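PDB 1UXO: putative hydrolase YdeN from Bacillus subtilis, which is probably a serine hydrolase of the alpha/beta-hydrolase superfamily, perhaps an esterase, whose natural substrate is not established. Local coordinates for residues Gln6-His11 / Asp37-Pro42; Tyr68-Ser73 / Gly94-Ser99; Lys129-Ile134 / Gln153-Leu158. The protein carries 2 engineered substitutions. All coordinates share one frame; numbering follows the deposited sequence.

Interaction 1. Residues Gln6-His11 / Asp37-Pro42; sequences QVYIIH and DILNMP
The carboxylate oxygen OD2 of D37 is gripped by three groups: the Q6 amide, a water molecule, and the side-chain NE2 of Q35 just before the segment. Q6 NE2 donates to it over 2.7 Å, meeting the lone pair that faces away from OD1, with amide and carboxylate planes only 24° apart. The water donates to OD2 and to Q6 OE1 alike, so both ends of the amide have partners, which favours this flip. This polar knot lies beside a parallel strand pair within a beta-alpha-beta unit, a recurring element of the alpha/beta-hydrolase fold. D37 N bonds to V7 O, I9 N to D37 O, and L39 N to I9 O (2.8 Å).

Side chains divide between two faces of the sheet. On one, Y8 CD1 meets L39 CD2 at 3.8 Å, while Q6 NE2 lies 3.6 Å above the Y8 ring plane, toward its rim; the Y8 hydroxyl bonds to T62. On the other, I9 CD1 touches I38 CG1 at 3.9 Å against F22 of helix 22-31.

Past the strands, H11 takes over. Its CG stands between backbone N and carbonyl carbon (chi1 67°), and the ring lies against the 37-42 chain, with W52 beside it. M41 N donates to H11 NE2 over 3.0 Å, tilted 33° from the ring plane. An alanine here would probably leave the amide of M41 without its acceptor and open a gap beside W52. M41, a selenomethionine, also sets its CB 3.8 Å from H11 CE1.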
loop_
_atom_site.group_PDB
_atom_site.type_symbol
_atom_site.label_atom_id
_atom_site.label_comp_id
_atom_site.label_asym_id
_atom_site.label_seq_id
_atom_site.Cartn_x
_atom_site.Cartn_y
_atom_site.Cartn_z
ATOM N N GLN A 6 -8.231 12.789 -1.273
ATOM C CA GLN A 6 -7.088 12.567 -2.096
ATOM C C GLN A 6 -6.646 11.140 -1.861
ATOM O O GLN A 6 -6.514 10.705 -0.723
ATOM C CB GLN A 6 -5.945 13.527 -1.696
ATOM C CG GLN A 6 -4.606 13.196 -2.355
ATOM C CD GLN A 6 -4.593 13.528 -3.828
ATOM O OE1 GLN A 6 -5.054 14.588 -4.196
ATOM N NE2 GLN A 6 -4.108 12.616 -4.667
ATOM N N VAL A 7 -6.389 10.406 -2.934
ATOM C CA VAL A 7 -5.936 9.030 -2.786
ATOM C C VAL A 7 -4.592 8.986 -3.471
ATOM O O VAL A 7 -4.472 9.469 -4.613
ATOM C CB VAL A 7 -6.862 8.076 -3.511
ATOM C CG1 VAL A 7 -6.303 6.675 -3.466
ATOM C CG2 VAL A 7 -8.246 8.176 -2.918
ATOM N N TYR A 8 -3.588 8.455 -2.803
ATOM C CA TYR A 8 -2.282 8.216 -3.425
ATOM C C TYR A 8 -2.098 6.721 -3.630
ATOM O O TYR A 8 -2.452 5.923 -2.748
ATOM C CB TYR A 8 -1.139 8.780 -2.589
ATOM C CG TYR A 8 -1.012 10.283 -2.608
ATOM C CD1 TYR A 8 -0.716 10.976 -3.779
ATOM C CD2 TYR A 8 -1.245 11.028 -1.467
ATOM C CE1 TYR A 8 -0.562 12.386 -3.758
ATOM C CE2 TYR A 8 -1.103 12.375 -1.448
ATOM C CZ TYR A 8 -0.814 13.058 -2.601
ATOM O OH TYR A 8 -0.687 14.430 -2.556
ATOM N N ILE A 9 -1.537 6.339 -4.765
ATOM C CA ILE A 9 -1.332 4.930 -5.097
ATOM C C ILE A 9 0.161 4.697 -5.281
ATOM O O ILE A 9 0.816 5.408 -6.078
ATOM C CB ILE A 9 -2.120 4.562 -6.346
ATOM C CG1 ILE A 9 -3.601 4.784 -6.149
ATOM C CG2 ILE A 9 -1.842 3.067 -6.815
ATOM C CD1 ILE A 9 -4.347 4.917 -7.501
ATOM N N ILE A 10 0.700 3.717 -4.557
ATOM C CA ILE A 10 2.158 3.478 -4.523
ATOM C C ILE A 10 2.483 2.026 -4.900
ATOM O O ILE A 10 2.025 1.061 -4.267
ATOM C CB ILE A 10 2.750 3.804 -3.109
ATOM C CG1 ILE A 10 2.370 5.190 -2.640
ATOM C CG2 ILE A 10 4.295 3.611 -3.129
ATOM C CD1 ILE A 10 1.124 5.317 -1.840
ATOM N N HIS A 11 3.332 1.884 -5.909
ATOM C CA HIS A 11 3.686 0.600 -6.496
ATOM C C HIS A 11 4.832 -0.086 -5.762
ATOM O O HIS A 11 5.351 0.417 -4.795
ATOM C CB HIS A 11 4.074 0.799 -7.978
ATOM C CG HIS A 11 5.342 1.581 -8.154
ATOM N ND1 HIS A 11 6.584 1.071 -7.844
ATOM C CD2 HIS A 11 5.550 2.854 -8.586
ATOM C CE1 HIS A 11 7.510 2.000 -8.080
ATOM N NE2 HIS A 11 6.909 3.084 -8.553
ATOM N N ASP A 37 -3.843 10.011 -7.432
ATOM C CA ASP A 37 -2.532 10.204 -8.061
ATOM C C ASP A 37 -1.655 8.988 -7.788
ATOM O O ASP A 37 -1.501 8.578 -6.655
ATOM C CB ASP A 37 -1.899 11.490 -7.562
ATOM C CG ASP A 37 -2.728 12.713 -8.004
ATOM O OD1 ASP A 37 -2.571 13.144 -9.178
ATOM O OD2 ASP A 37 -3.639 13.220 -7.300
ATOM N N ILE A 38 -1.160 8.371 -8.859
ATOM C CA ILE A 38 -0.245 7.282 -8.772
ATOM C C ILE A 38 1.181 7.826 -8.652
ATOM O O ILE A 38 1.647 8.541 -9.542
ATOM C CB ILE A 38 -0.350 6.352 -9.996
ATOM C CG1 ILE A 38 -1.823 5.952 -10.323
ATOM C CG2 ILE A 38 0.535 5.140 -9.731
ATOM C CD1 ILE A 38 -2.050 5.538 -11.724
ATOM N N LEU A 39 1.873 7.450 -7.594
ATOM C CA LEU A 39 3.200 7.978 -7.329
ATOM C C LEU A 39 4.243 7.014 -7.831
ATOM O O LEU A 39 4.245 5.829 -7.413
ATOM C CB LEU A 39 3.400 8.146 -5.832
ATOM C CG LEU A 39 2.465 9.126 -5.171
ATOM C CD1 LEU A 39 2.890 9.336 -3.719
ATOM C CD2 LEU A 39 2.420 10.439 -5.898
ATOM N N ASN A 40 5.227 7.513 -8.543
ATOM C CA ASN A 40 6.358 6.709 -8.932
ATOM C C ASN A 40 7.466 6.842 -7.911
ATOM O O ASN A 40 7.725 7.942 -7.388
ATOM C CB ASN A 40 6.870 7.131 -10.294
ATOM C CG ASN A 40 5.959 6.722 -11.400
ATOM O OD1 ASN A 40 5.776 5.516 -11.616
ATOM N ND2 ASN A 40 5.369 7.696 -12.115
HETATM N N MSE A 41 8.127 5.722 -7.631
HETATM C CA MSE A 41 9.289 5.706 -6.753
HETATM C C MSE A 41 10.593 5.656 -7.563
HETATM O O MSE A 41 10.620 5.113 -8.673
HETATM C CB MSE A 41 9.210 4.511 -5.813
HETATM C CG MSE A 41 7.983 4.528 -4.933
HETATM SE SE MSE A 41 8.058 5.872 -3.472
HETATM C CE MSE A 41 6.608 7.140 -4.152
ATOM N N PRO A 42 11.684 6.183 -7.017
ATOM C CA PRO A 42 12.969 6.135 -7.739
ATOM C C PRO A 42 13.565 4.737 -7.835
ATOM O O PRO A 42 13.483 3.942 -6.935
ATOM C CB PRO A 42 13.869 7.080 -6.946
ATOM C CG PRO A 42 13.240 7.247 -5.660
ATOM C CD PRO A 42 11.783 6.893 -5.744
HETATM O O HOH W 1 -4.187 15.867 -6.493
#

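Interaction 2. Residues Tyr68-Ser73 / Gly94-Ser99; sequences YLVAHS and GIILVS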
loop_
_atom_site.group_PDB
_atom_site.type_symbol
_atom_site.label_atom_id
_atom_site.label_comp_id
_atom_site.label_asym_id
_atom_site.label_seq_id
_atom_site.Cartn_x
_atom_site.Cartn_y
_atom_site.Cartn_z
ATOM N N TYR A 68 -5.898 9.118 1.623
ATOM C CA TYR A 68 -5.867 7.663 1.673
ATOM C C TYR A 68 -4.717 7.136 0.863
ATOM O O TYR A 68 -4.431 7.636 -0.236
ATOM C CB TYR A 68 -7.152 7.063 1.112
ATOM C CG TYR A 68 -8.377 7.480 1.879
ATOM C CD1 TYR A 68 -8.960 6.645 2.829
ATOM C CD2 TYR A 68 -8.939 8.720 1.672
ATOM C CE1 TYR A 68 -10.071 7.069 3.563
ATOM C CE2 TYR A 68 -10.042 9.146 2.411
ATOM C CZ TYR A 68 -10.594 8.314 3.343
ATOM O OH TYR A 68 -11.686 8.741 4.040
ATOM N N LEU A 69 -4.021 6.154 1.399
ATOM C CA LEU A 69 -2.873 5.576 0.729
ATOM C C LEU A 69 -3.160 4.110 0.378
ATOM O O LEU A 69 -3.486 3.297 1.259
ATOM C CB LEU A 69 -1.620 5.654 1.635
ATOM C CG LEU A 69 -1.304 6.976 2.356
ATOM C CD1 LEU A 69 -0.107 6.857 3.304
ATOM C CD2 LEU A 69 -1.040 8.053 1.268
ATOM N N VAL A 70 -3.002 3.778 -0.887
ATOM C CA VAL A 70 -3.162 2.430 -1.396
ATOM C C VAL A 70 -1.791 2.020 -1.913
ATOM O O VAL A 70 -1.238 2.670 -2.788
ATOM C CB VAL A 70 -4.186 2.380 -2.538
ATOM C CG1 VAL A 70 -4.265 0.950 -3.177
ATOM C CG2 VAL A 70 -5.532 2.862 -2.025
ATOM N N ALA A 71 -1.268 0.933 -1.404
ATOM C CA ALA A 71 0.071 0.487 -1.783
ATOM C C ALA A 71 0.052 -0.956 -2.211
ATOM O O ALA A 71 -0.810 -1.723 -1.749
ATOM C CB ALA A 71 1.004 0.675 -0.596
ATOM N N HIS A 72 1.020 -1.314 -3.080
ATOM C CA HIS A 72 1.184 -2.650 -3.536
ATOM C C HIS A 72 2.587 -3.171 -3.228
ATOM O O HIS A 72 3.602 -2.489 -3.470
ATOM C CB HIS A 72 0.916 -2.758 -5.050
ATOM C CG HIS A 72 0.989 -4.174 -5.580
ATOM N ND1 HIS A 72 1.703 -4.493 -6.719
ATOM C CD2 HIS A 72 0.401 -5.333 -5.169
ATOM C CE1 HIS A 72 1.582 -5.793 -6.961
ATOM N NE2 HIS A 72 0.794 -6.326 -6.049
ATOM N N SER A 73 2.603 -4.335 -2.604
ATOM C CA SER A 73 3.812 -5.110 -2.359
ATOM C C SER A 73 4.871 -4.273 -1.607
ATOM O O SER A 73 4.585 -3.782 -0.482
ATOM C CB SER A 73 4.266 -5.738 -3.693
ATOM O OG SER A 73 5.207 -6.786 -3.452
ATOM N N GLY A 94 -7.007 6.648 5.704
ATOM C CA GLY A 94 -6.796 5.220 5.722
ATOM C C GLY A 94 -5.714 4.745 4.816
ATOM O O GLY A 94 -5.158 5.511 4.009
ATOM N N ILE A 95 -5.406 3.462 4.980
ATOM C CA ILE A 95 -4.406 2.751 4.175
ATOM C C ILE A 95 -4.942 1.384 3.763
ATOM O O ILE A 95 -5.702 0.703 4.507
ATOM C CB ILE A 95 -3.062 2.575 4.934
ATOM C CG1 ILE A 95 -3.211 1.723 6.192
ATOM C CG2 ILE A 95 -2.378 3.891 5.241
ATOM C CD1 ILE A 95 -1.870 1.519 6.932
ATOM N N ILE A 96 -4.616 1.005 2.539
ATOM C CA ILE A 96 -4.901 -0.309 2.051
ATOM C C ILE A 96 -3.600 -0.887 1.522
ATOM O O ILE A 96 -2.949 -0.282 0.662
ATOM C CB ILE A 96 -5.946 -0.271 0.962
ATOM C CG1 ILE A 96 -7.269 0.292 1.477
ATOM C CG2 ILE A 96 -6.219 -1.650 0.455
ATOM C CD1 ILE A 96 -8.347 0.441 0.370
ATOM N N LEU A 97 -3.227 -2.026 2.056
ATOM C CA LEU A 97 -1.942 -2.654 1.752
ATOM C C LEU A 97 -2.192 -3.903 0.960
ATOM O O LEU A 97 -2.512 -4.952 1.526
ATOM C CB LEU A 97 -1.167 -2.939 3.025
ATOM C CG LEU A 97 -1.100 -1.764 4.003
ATOM C CD1 LEU A 97 -0.393 -2.145 5.307
ATOM C CD2 LEU A 97 -0.383 -0.600 3.366
ATOM N N VAL A 98 -2.038 -3.790 -0.365
ATOM C CA VAL A 98 -2.199 -4.939 -1.259
ATOM C C VAL A 98 -0.927 -5.767 -1.316
ATOM O O VAL A 98 0.126 -5.262 -1.691
ATOM C CB VAL A 98 -2.662 -4.522 -2.651
ATOM C CG1 VAL A 98 -3.070 -5.727 -3.436
ATOM C CG2 VAL A 98 -3.852 -3.567 -2.518
ATOM N N SER A 99 -1.034 -7.017 -0.881
ATOM C CA SER A 99 0.107 -7.924 -0.720
ATOM C C SER A 99 1.129 -7.362 0.228
ATOM O O SER A 99 2.341 -7.483 -0.019
ATOM C CB SER A 99 0.718 -8.222 -2.052
ATOM O OG SER A 99 -0.260 -8.628 -2.949
#
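S73 N donates to V98 O over 2.8 Å in an almost straight bond (176°), the last of five that lace the two parallel strands together. The others run from L69 N to G94 O, I96 N to L69 O, A71 N to I96 O and V98 N to A71 O. Beside this ladder lies the H72 imidazole: CG is anti to the backbone N (chi1 -176°), and H72 CD2 comes within 3.9 Å of V98 CG1. S99 OG lies at the ring's edge, 4.0 Å from H72 NE2, and S73 CB sits over the centre of one face. At the far end, Y68 CD1 approaches G94 N at 3.5 Å; a side chain on G94 would be tight against that ring.

Further out, H72 NE2 is bonded to H166 O and W21 meets the ring edge-to-face, which together would restrict its rotation. A71 and L97 turn to the opposite face of the sheet, against C76 and I79 of helix 75-84. S99 touches D139, and its buried carbonyl oxygen has no partner in the model. S73 itself has a positive phi (55°) at the turn between strand 67-72 and helix 75-84. With S73, D139 and H166 predicted as the charge relay, the arrangement is consistent with the nucleophile elbow characteristic of alpha/beta hydrolases.

Interaction 3. Residues Lys129-Ile134 / Gln153-Leu158; sequences KHRAVI and QIDAAL
R131 reaches from its strand to the end of helix 144-153, where it meets the carbonyls of I154 and D155, while the backbones that follow pair as parallel strands. Together they close a beta-alpha-beta unit at the margin of the sheet of this alpha/beta-hydrolase fold. The helix ends in a Schellman motif: D155 has positive phi, and A156 N turns back to A151 O.

The polar contacts gather on the guanidinium. Its chain bends at chi3 (-64°), which carries NE toward the helix end; R131 NE donates to I154 O over 3.0 Å, lying nearly in line with the C=O bond. R131 NH2 donates to D155 O, also at 3.0 Å, with the donor tilted 30° from the carbonyl plane. The same nitrogen forms a long salt bridge of 3.4 Å to D155 OD2, guanidinium and carboxylate planes lying 44° apart. NH1 has its own partner in A128 O. One arginine thus meets carbonyls just past the helix's C-terminal end, a place where the helix dipole would be expected to favour a positive charge.

Backbone bonds are few and follow the usual parallel ladder: A157 N to R131 O, and V133 N to A157 O at 2.8 Å. The latter carbonyl also receives the CA-H of A132, with A132 CA 3.1 Å from A157 O.

Apolar contacts complete the join. The A156 methyl is shared, its CB lying 3.9 Å from R131 CB and near V133 CG2. V133 turns to the face of the sheet covered by S147 and A151 of helix 144-153. On that face L158 crosses V133 obliquely, its CD1 resting 3.8 Å from V133 CG1.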
loop_
_atom_site.group_PDB
_atom_site.type_symbol
_atom_site.label_atom_id
_atom_site.label_comp_id
_atom_site.label_asym_id
_atom_site.label_seq_id
_atom_site.Cartn_x
_atom_site.Cartn_y
_atom_site.Cartn_z
ATOM N N LYS A 129 -7.003 6.013 10.099
ATOM C CA LYS A 129 -8.303 5.694 10.710
ATOM C C LYS A 129 -8.870 4.344 10.278
ATOM O O LYS A 129 -9.419 3.579 11.085
ATOM C CB LYS A 129 -9.287 6.847 10.436
ATOM C CG LYS A 129 -10.679 6.670 10.960
ATOM C CD LYS A 129 -11.552 7.906 10.658
ATOM C CE LYS A 129 -12.834 7.919 11.498
ATOM N NZ LYS A 129 -13.979 8.676 10.821
ATOM N N HIS A 130 -8.767 4.064 9.000
ATOM C CA HIS A 130 -9.237 2.836 8.421
ATOM C C HIS A 130 -8.061 2.064 7.844
ATOM O O HIS A 130 -7.244 2.640 7.159
ATOM C CB HIS A 130 -10.243 3.160 7.312
ATOM C CG HIS A 130 -11.465 3.897 7.807
ATOM N ND1 HIS A 130 -12.464 3.282 8.517
ATOM C CD2 HIS A 130 -11.835 5.194 7.667
ATOM C CE1 HIS A 130 -13.394 4.184 8.835
ATOM N NE2 HIS A 130 -13.047 5.351 8.312
ATOM N N ARG A 131 -7.958 0.784 8.153
ATOM C CA ARG A 131 -6.805 -0.033 7.699
ATOM C C ARG A 131 -7.257 -1.393 7.168
ATOM O O ARG A 131 -8.059 -2.062 7.812
ATOM C CB ARG A 131 -5.808 -0.214 8.831
ATOM C CG ARG A 131 -5.417 1.059 9.589
ATOM C CD ARG A 131 -4.575 0.831 10.886
ATOM N NE ARG A 131 -5.385 0.086 11.854
ATOM C CZ ARG A 131 -6.358 0.603 12.614
ATOM N NH1 ARG A 131 -6.662 1.908 12.547
ATOM N NH2 ARG A 131 -7.035 -0.196 13.443
ATOM N N ALA A 132 -6.698 -1.783 6.026
ATOM C CA ALA A 132 -6.970 -3.068 5.405
ATOM C C ALA A 132 -5.757 -3.596 4.683
ATOM O O ALA A 132 -4.892 -2.815 4.219
ATOM C CB ALA A 132 -8.138 -2.966 4.425
ATOM N N VAL A 133 -5.682 -4.916 4.683
ATOM C CA VAL A 133 -4.719 -5.717 3.906
ATOM C C VAL A 133 -5.497 -6.648 2.948
ATOM O O VAL A 133 -6.453 -7.360 3.343
ATOM C CB VAL A 133 -3.842 -6.549 4.808
ATOM C CG1 VAL A 133 -2.902 -7.445 3.995
ATOM C CG2 VAL A 133 -3.068 -5.673 5.751
ATOM N N ILE A 134 -5.142 -6.604 1.670
ATOM C CA ILE A 134 -5.748 -7.485 0.666
ATOM C C ILE A 134 -4.651 -8.404 0.198
ATOM O O ILE A 134 -3.573 -7.937 -0.194
ATOM C CB ILE A 134 -6.251 -6.655 -0.505
ATOM C CG1 ILE A 134 -7.280 -5.638 0.030
ATOM C CG2 ILE A 134 -6.779 -7.566 -1.598
ATOM C CD1 ILE A 134 -7.893 -4.708 -0.976
ATOM N N GLN A 153 -0.836 -7.517 13.285
ATOM C CA GLN A 153 0.064 -6.576 13.962
ATOM C C GLN A 153 -0.476 -5.132 13.966
ATOM O O GLN A 153 -0.271 -4.371 14.930
ATOM C CB GLN A 153 1.413 -6.608 13.266
ATOM C CG GLN A 153 2.153 -7.890 13.516
ATOM C CD GLN A 153 3.432 -7.979 12.753
ATOM O OE1 GLN A 153 3.488 -7.617 11.564
ATOM N NE2 GLN A 153 4.500 -8.445 13.433
ATOM N N ILE A 154 -1.140 -4.753 12.873
ATOM C CA ILE A 154 -1.680 -3.402 12.733
ATOM C C ILE A 154 -3.210 -3.330 12.772
ATOM O O ILE A 154 -3.760 -2.333 12.354
ATOM C CB ILE A 154 -1.120 -2.630 11.479
ATOM C CG1 ILE A 154 -1.607 -3.256 10.155
ATOM C CG2 ILE A 154 0.423 -2.510 11.558
ATOM C CD1 ILE A 154 -1.433 -2.332 8.944
ATOM N N ASP A 155 -3.870 -4.335 13.351
ATOM C CA ASP A 155 -5.310 -4.343 13.502
ATOM C C ASP A 155 -6.027 -3.831 12.245
ATOM O O ASP A 155 -6.844 -2.904 12.282
ATOM C CB ASP A 155 -5.771 -3.564 14.746
ATOM C CG ASP A 155 -7.258 -3.711 14.980
ATOM O OD1 ASP A 155 -7.810 -4.830 14.663
ATOM O OD2 ASP A 155 -7.987 -2.772 15.466
ATOM N N ALA A 156 -5.704 -4.483 11.135
ATOM C CA ALA A 156 -6.301 -4.210 9.830
ATOM C C ALA A 156 -7.257 -5.336 9.418
ATOM O O ALA A 156 -6.996 -6.477 9.679
ATOM C CB ALA A 156 -5.230 -4.071 8.790
ATOM N N ALA A 157 -8.337 -4.986 8.728
ATOM C CA ALA A 157 -9.247 -5.936 8.086
ATOM C C ALA A 157 -8.489 -6.648 6.987
ATOM O O ALA A 157 -7.829 -5.996 6.166
ATOM C CB ALA A 157 -10.415 -5.199 7.465
ATOM N N LEU A 158 -8.553 -7.972 6.990
ATOM C CA LEU A 158 -7.853 -8.792 5.971
ATOM C C LEU A 158 -8.888 -9.312 4.993
ATOM O O LEU A 158 -9.901 -9.921 5.387
ATOM C CB LEU A 158 -7.152 -9.945 6.623
ATOM C CG LEU A 158 -6.428 -10.924 5.680
ATOM C CD1 LEU A 158 -5.178 -10.290 5.093
ATOM C CD2 LEU A 158 -6.068 -12.167 6.418
#

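How the interactions relate
The three contacts follow one another along the chain, each closing before the next opens, and each joins the two strands of a beta-alpha-beta unit. All belong to one six-stranded parallel sheet, in the order 35-39, 6-10, 67-72, 92-98, 128-136, 157-161. Interaction 2 lies near the centre of the chain, about 10 Å from interaction 1 and 9 Å from interaction 3, centre to centre. Interactions 1 and 3 lie on opposite sides of the chain's centre, their own centres about 19 Å apart. Backbone bonds probably bridge the seams, as from Y8 N to Y68 O and L97 N to A132 O. The predicted nucleophile S73 thus follows strand 67-72, one of the two middle strands of the sheet.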